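Local coordinates for spindle pole body-associated protein VIK1 (Saccharomyces cerevisiae, PDB 2O0A) that recruits the minus end-directed motor Kar3 to microtubules and, as a heterodimer with it, cross-links antiparallel microtubules, this part being a motor-like domain without a nucleotide-binding site, at residues A[68-71]-A[72-76]; A[78-81]-A[82-86]. All blocks are in the same frame, centred on the assembly; numbering follows the deposited sequence.

Contact 1 (A[68-71]-A[72-76])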
loop_
_atom_site.group_PDB
_atom_site.type_symbol
_atom_site.label_atom_id
_atom_site.label_comp_id
_atom_site.label_asym_id
_atom_site.label_seq_id
_atom_site.Cartn_x
_atom_site.Cartn_y
_atom_site.Cartn_z
ATOM N N LEU A 68 -17.665 -1.220 -3.523
ATOM C CA LEU A 68 -19.055 -1.111 -3.074
ATOM C C LEU A 68 -19.404 -2.197 -2.064
ATOM O O LEU A 68 -20.370 -2.060 -1.316
ATOM C CB LEU A 68 -20.041 -1.131 -4.248
ATOM C CG LEU A 68 -20.026 -2.343 -5.179
ATOM C CD1 LEU A 68 -20.790 -3.521 -4.581
ATOM C CD2 LEU A 68 -20.606 -1.954 -6.543
ATOM N N LYS A 69 -18.603 -3.265 -2.038
ATOM C CA LYS A 69 -18.787 -4.355 -1.083
ATOM C C LYS A 69 -17.810 -4.268 0.098
ATOM O O LYS A 69 -18.143 -4.668 1.211
ATOM C CB LYS A 69 -18.651 -5.710 -1.790
ATOM C CG LYS A 69 -18.577 -6.891 -0.847
ATOM C CD LYS A 69 -19.223 -8.147 -1.391
ATOM C CE LYS A 69 -18.500 -8.715 -2.575
ATOM N NZ LYS A 69 -18.652 -10.192 -2.577
ATOM N N VAL A 70 -16.602 -3.756 -0.165
ATOM C CA VAL A 70 -15.528 -3.742 0.834
ATOM C C VAL A 70 -15.083 -2.298 1.094
ATOM O O VAL A 70 -14.427 -1.678 0.256
ATOM C CB VAL A 70 -14.330 -4.631 0.377
ATOM C CG1 VAL A 70 -13.223 -4.618 1.416
ATOM C CG2 VAL A 70 -14.780 -6.063 0.083
ATOM N N SER A 71 -15.482 -1.754 2.250
ATOM C CA SER A 71 -15.069 -0.414 2.689
ATOM C C SER A 71 -13.586 -0.435 2.999
ATOM O O SER A 71 -13.019 -1.514 3.153
ATOM C CB SER A 71 -15.791 -0.036 3.972
ATOM O OG SER A 71 -15.402 -0.908 5.027
ATOM N N GLU A 72 -12.992 0.744 3.146
ATOM C CA GLU A 72 -11.551 0.801 3.447
ATOM C C GLU A 72 -11.187 0.119 4.765
ATOM O O GLU A 72 -10.208 -0.600 4.832
ATOM C CB GLU A 72 -10.996 2.209 3.237
ATOM C CG GLU A 72 -11.084 2.432 1.721
ATOM C CD GLU A 72 -10.805 3.809 1.205
ATOM O OE1 GLU A 72 -10.562 4.730 2.004
ATOM O OE2 GLU A 72 -10.851 3.960 -0.046
ATOM N N ASP A 73 -12.026 0.264 5.786
ATOM C CA ASP A 73 -11.800 -0.471 7.038
ATOM C C ASP A 73 -11.824 -1.994 6.836
ATOM O O ASP A 73 -10.996 -2.721 7.417
ATOM C CB ASP A 73 -12.868 -0.097 8.065
ATOM C CG ASP A 73 -12.738 1.318 8.585
ATOM O OD1 ASP A 73 -11.660 1.951 8.471
ATOM O OD2 ASP A 73 -13.743 1.801 9.155
ATOM N N LYS A 74 -12.786 -2.488 6.048
ATOM C CA LYS A 74 -12.873 -3.923 5.741
ATOM C C LYS A 74 -11.724 -4.396 4.848
ATOM O O LYS A 74 -11.233 -5.528 4.978
ATOM C CB LYS A 74 -14.226 -4.245 5.091
ATOM C CG LYS A 74 -14.459 -5.732 4.926
ATOM C CD LYS A 74 -15.902 -6.039 4.551
ATOM C CE LYS A 74 -16.812 -5.876 5.756
ATOM N NZ LYS A 74 -16.508 -6.853 6.842
ATOM N N PHE A 75 -11.265 -3.517 3.957
ATOM C CA PHE A 75 -10.073 -3.848 3.163
ATOM C C PHE A 75 -8.939 -4.266 4.101
ATOM O O PHE A 75 -8.300 -5.287 3.900
ATOM C CB PHE A 75 -9.594 -2.699 2.258
ATOM C CG PHE A 75 -8.244 -2.974 1.661
ATOM C CD1 PHE A 75 -8.121 -3.815 0.563
ATOM C CD2 PHE A 75 -7.089 -2.446 2.236
ATOM C CE1 PHE A 75 -6.865 -4.116 0.034
ATOM C CE2 PHE A 75 -5.832 -2.741 1.718
ATOM C CZ PHE A 75 -5.728 -3.582 0.609
ATOM N N PHE A 76 -8.690 -3.468 5.123
ATOM C CA PHE A 76 -7.581 -3.788 6.000
ATOM C C PHE A 76 -7.813 -5.033 6.837
ATOM O O PHE A 76 -6.937 -5.895 6.905
ATOM C CB PHE A 76 -7.212 -2.555 6.830
ATOM C CG PHE A 76 -6.509 -1.527 6.011
ATOM C CD1 PHE A 76 -5.253 -1.801 5.487
ATOM C CD2 PHE A 76 -7.138 -0.340 5.657
ATOM C CE1 PHE A 76 -4.605 -0.894 4.663
ATOM C CE2 PHE A 76 -6.483 0.575 4.836
ATOM C CZ PHE A 76 -5.214 0.292 4.343
#

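Contact 2 (A[78-81]-A[82-86])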
loop_
_atom_site.group_PDB
_atom_site.type_symbol
_atom_site.label_atom_id
_atom_site.label_comp_id
_atom_site.label_asym_id
_atom_site.label_seq_id
_atom_site.Cartn_x
_atom_site.Cartn_y
_atom_site.Cartn_z
ATOM N N GLN A 78 -10.009 -7.581 6.354
ATOM C CA GLN A 78 -10.359 -8.776 5.581
ATOM C C GLN A 78 -9.327 -9.124 4.514
ATOM O O GLN A 78 -8.977 -10.291 4.325
ATOM C CB GLN A 78 -11.742 -8.559 4.952
ATOM C CG GLN A 78 -12.249 -9.614 3.983
ATOM C CD GLN A 78 -13.647 -9.261 3.504
ATOM O OE1 GLN A 78 -14.593 -9.201 4.302
ATOM N NE2 GLN A 78 -13.782 -9.003 2.216
ATOM N N GLU A 79 -8.866 -8.115 3.793
ATOM C CA GLU A 79 -8.090 -8.372 2.587
ATOM C C GLU A 79 -6.595 -8.242 2.799
ATOM O O GLU A 79 -5.823 -8.932 2.135
ATOM C CB GLU A 79 -8.514 -7.421 1.460
ATOM C CG GLU A 79 -10.002 -7.549 1.028
ATOM C CD GLU A 79 -10.340 -8.926 0.458
ATOM O OE1 GLU A 79 -9.422 -9.640 -0.003
ATOM O OE2 GLU A 79 -11.547 -9.269 0.467
ATOM N N TYR A 80 -6.198 -7.363 3.727
ATOM C CA TYR A 80 -4.784 -7.032 3.924
ATOM C C TYR A 80 -4.165 -7.701 5.158
ATOM O O TYR A 80 -2.950 -7.937 5.185
ATOM C CB TYR A 80 -4.685 -5.506 4.043
ATOM C CG TYR A 80 -3.306 -4.964 4.270
ATOM C CD1 TYR A 80 -2.378 -4.896 3.233
ATOM C CD2 TYR A 80 -2.943 -4.474 5.527
ATOM C CE1 TYR A 80 -1.120 -4.375 3.446
ATOM C CE2 TYR A 80 -1.684 -3.949 5.735
ATOM C CZ TYR A 80 -0.791 -3.899 4.705
ATOM O OH TYR A 80 0.454 -3.383 4.950
ATOM N N SER A 81 -4.995 -8.026 6.140
ATOM C CA SER A 81 -4.489 -8.435 7.456
ATOM C C SER A 81 -3.662 -9.726 7.460
ATOM O O SER A 81 -2.737 -9.856 8.254
ATOM C CB SER A 81 -5.627 -8.542 8.477
ATOM O OG SER A 81 -6.467 -9.619 8.151
ATOM N N VAL A 82 -3.969 -10.684 6.590
ATOM C CA VAL A 82 -3.161 -11.910 6.545
ATOM C C VAL A 82 -1.694 -11.628 6.150
ATOM O O VAL A 82 -0.749 -12.118 6.788
ATOM C CB VAL A 82 -3.798 -12.974 5.619
ATOM C CG1 VAL A 82 -2.901 -14.188 5.520
ATOM C CG2 VAL A 82 -5.197 -13.360 6.122
ATOM N N TYR A 83 -1.510 -10.817 5.109
ATOM C CA TYR A 83 -0.182 -10.364 4.710
ATOM C C TYR A 83 0.511 -9.582 5.838
ATOM O O TYR A 83 1.674 -9.836 6.174
ATOM C CB TYR A 83 -0.337 -9.488 3.473
ATOM C CG TYR A 83 0.842 -8.617 3.123
ATOM C CD1 TYR A 83 1.969 -9.156 2.514
ATOM C CD2 TYR A 83 0.835 -7.238 3.400
ATOM C CE1 TYR A 83 3.053 -8.367 2.169
ATOM C CE2 TYR A 83 1.912 -6.426 3.053
ATOM C CZ TYR A 83 3.023 -6.992 2.434
ATOM O OH TYR A 83 4.096 -6.242 2.060
ATOM N N HIS A 84 -0.206 -8.610 6.401
ATOM C CA HIS A 84 0.329 -7.789 7.470
ATOM C C HIS A 84 0.776 -8.634 8.656
ATOM O O HIS A 84 1.895 -8.477 9.134
ATOM C CB HIS A 84 -0.736 -6.775 7.896
ATOM C CG HIS A 84 -0.416 -6.058 9.167
ATOM N ND1 HIS A 84 0.390 -4.946 9.217
ATOM C CD2 HIS A 84 -0.793 -6.311 10.444
ATOM C CE1 HIS A 84 0.495 -4.537 10.472
ATOM N NE2 HIS A 84 -0.221 -5.345 11.233
ATOM N N ASP A 85 -0.089 -9.541 9.086
ATOM C CA ASP A 85 0.203 -10.387 10.243
ATOM C C ASP A 85 1.408 -11.269 9.965
ATOM O O ASP A 85 2.273 -11.423 10.826
ATOM C CB ASP A 85 -1.003 -11.248 10.618
ATOM C CG ASP A 85 -2.135 -10.455 11.253
ATOM O OD1 ASP A 85 -1.932 -9.277 11.632
ATOM O OD2 ASP A 85 -3.230 -11.035 11.394
ATOM N N MET A 86 1.492 -11.799 8.746
ATOM C CA MET A 86 2.617 -12.646 8.367
ATOM C C MET A 86 3.927 -11.877 8.447
ATOM O O MET A 86 4.897 -12.350 9.046
ATOM C CB MET A 86 2.412 -13.202 6.961
ATOM C CG MET A 86 3.620 -13.986 6.463
ATOM S SD MET A 86 3.653 -14.214 4.664
ATOM C CE MET A 86 4.029 -12.565 4.117
HETATM O O HOH W 1 -6.232 -10.969 4.573
HETATM O O HOH W 2 -3.714 -10.622 3.016
HETATM O O HOH W 3 0.795 -2.729 7.549
#

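Contact 1 (A[68-71]-A[72-76])
Ser-71 is the N-cap of helix 72-89 and offers it two acceptors. Its hydroxyl OG takes the backbone N-H of Lys-74 at 3.2 Å with an N-H...O angle of 163°, the capping bond, and its carbonyl O receives Phe-75 N at 2.8 Å, the first regular i to i+4 bond of the helix. The cap depends on a chi1 of 64°, which holds OG between the backbone N and the carbonyl carbon, turned to the first helical turn. The CB of Lys-74 passes 3.5 Å from Ser-71 OG, apolar cover beside the capping bond. Val-70 adds a packing contact: its CG1, anti to the backbone N, rests 3.4 Å from Phe-75 N and 3.8 Å from Lys-74 CB. Polar groups nearby are satisfied across the fold, Val-70 O by the hydroxyl of Tyr-31, Glu-72 OE1 by Ser-106 and Asp-73 OD1 by Ser-110. Both carboxylates are thus engaged by serines of helix 105-116, at the N-terminal end of helix 72-89, where the dipole would probably favour negative charge. The turn joins strand 63-66 to helix 72-89, with Val-70 and Phe-75 packed on Ile-65 of that strand and Glu-72 and Phe-76 against helix 105-116.

Contact 2 (A[78-81]-A[82-86])
Tyr-80 packs against Tyr-83 and His-84, one turn further along helix 72-89, and forms the dense side of this contact. Its CE1 comes 3.5 Å from Tyr-83 CD2, near the plane of the Tyr-83 ring and at its edge; the two rings meet obliquely, planes at 59°. Tyr-80 CE2 lies 3.7 Å from His-84 CB, and water 3, in the Tyr-80 ring plane, joins Tyr-80 OH (2.7 Å) to His-84 ND1 (2.8 Å). A chi1 of 179° carries the Tyr-80 ring along the helix to these partners, CG anti to the amide nitrogen, while Phe-265 and Phe-114 also pack against it. On the backbone, His-84 N bonds Tyr-80 O and Asp-85 N bonds Ser-81 O. The looser side is hydrated: the helix is kinked where Val-82 N and Tyr-83 N miss the preceding turn, and water 1 accepts from Val-82 N and donates to Gln-78 O, as water 2 does for Tyr-83 N (3.0 Å) and Glu-79 O (2.8 Å). Replacing Tyr-80 with an alanine removes the phenol and would probably leave water 3 held by His-84 ND1 alone among the partners here, with a gap beside the Tyr-83 edge. The chemistry implies that the kink costs little in unmet backbone bonding.

In the fold
Contacts 1 and 2 follow in series on helix 72-89, their centres about 13 Å apart, and meet directly. Phe-75 O lies 3.0 Å from Tyr-80 N, a probable hydrogen bond spanning five residues, in keeping with the wider pi-type turn at 78-80. Phe-76 O packs 3.3 Å from Ser-81 CB, and the Phe-76 and Tyr-80 rings meet edge-to-face, extending the aromatic packing along the helix. Contact 1 contains the N-cap, contact 2 the water-bridged kink. Neither borders an active site: this kinesin-like motor homology domain has no nucleotide-binding site, and an ethanediol, probably from the crystallisation liquor, lies about 3 Å from the Glu-72 side chain.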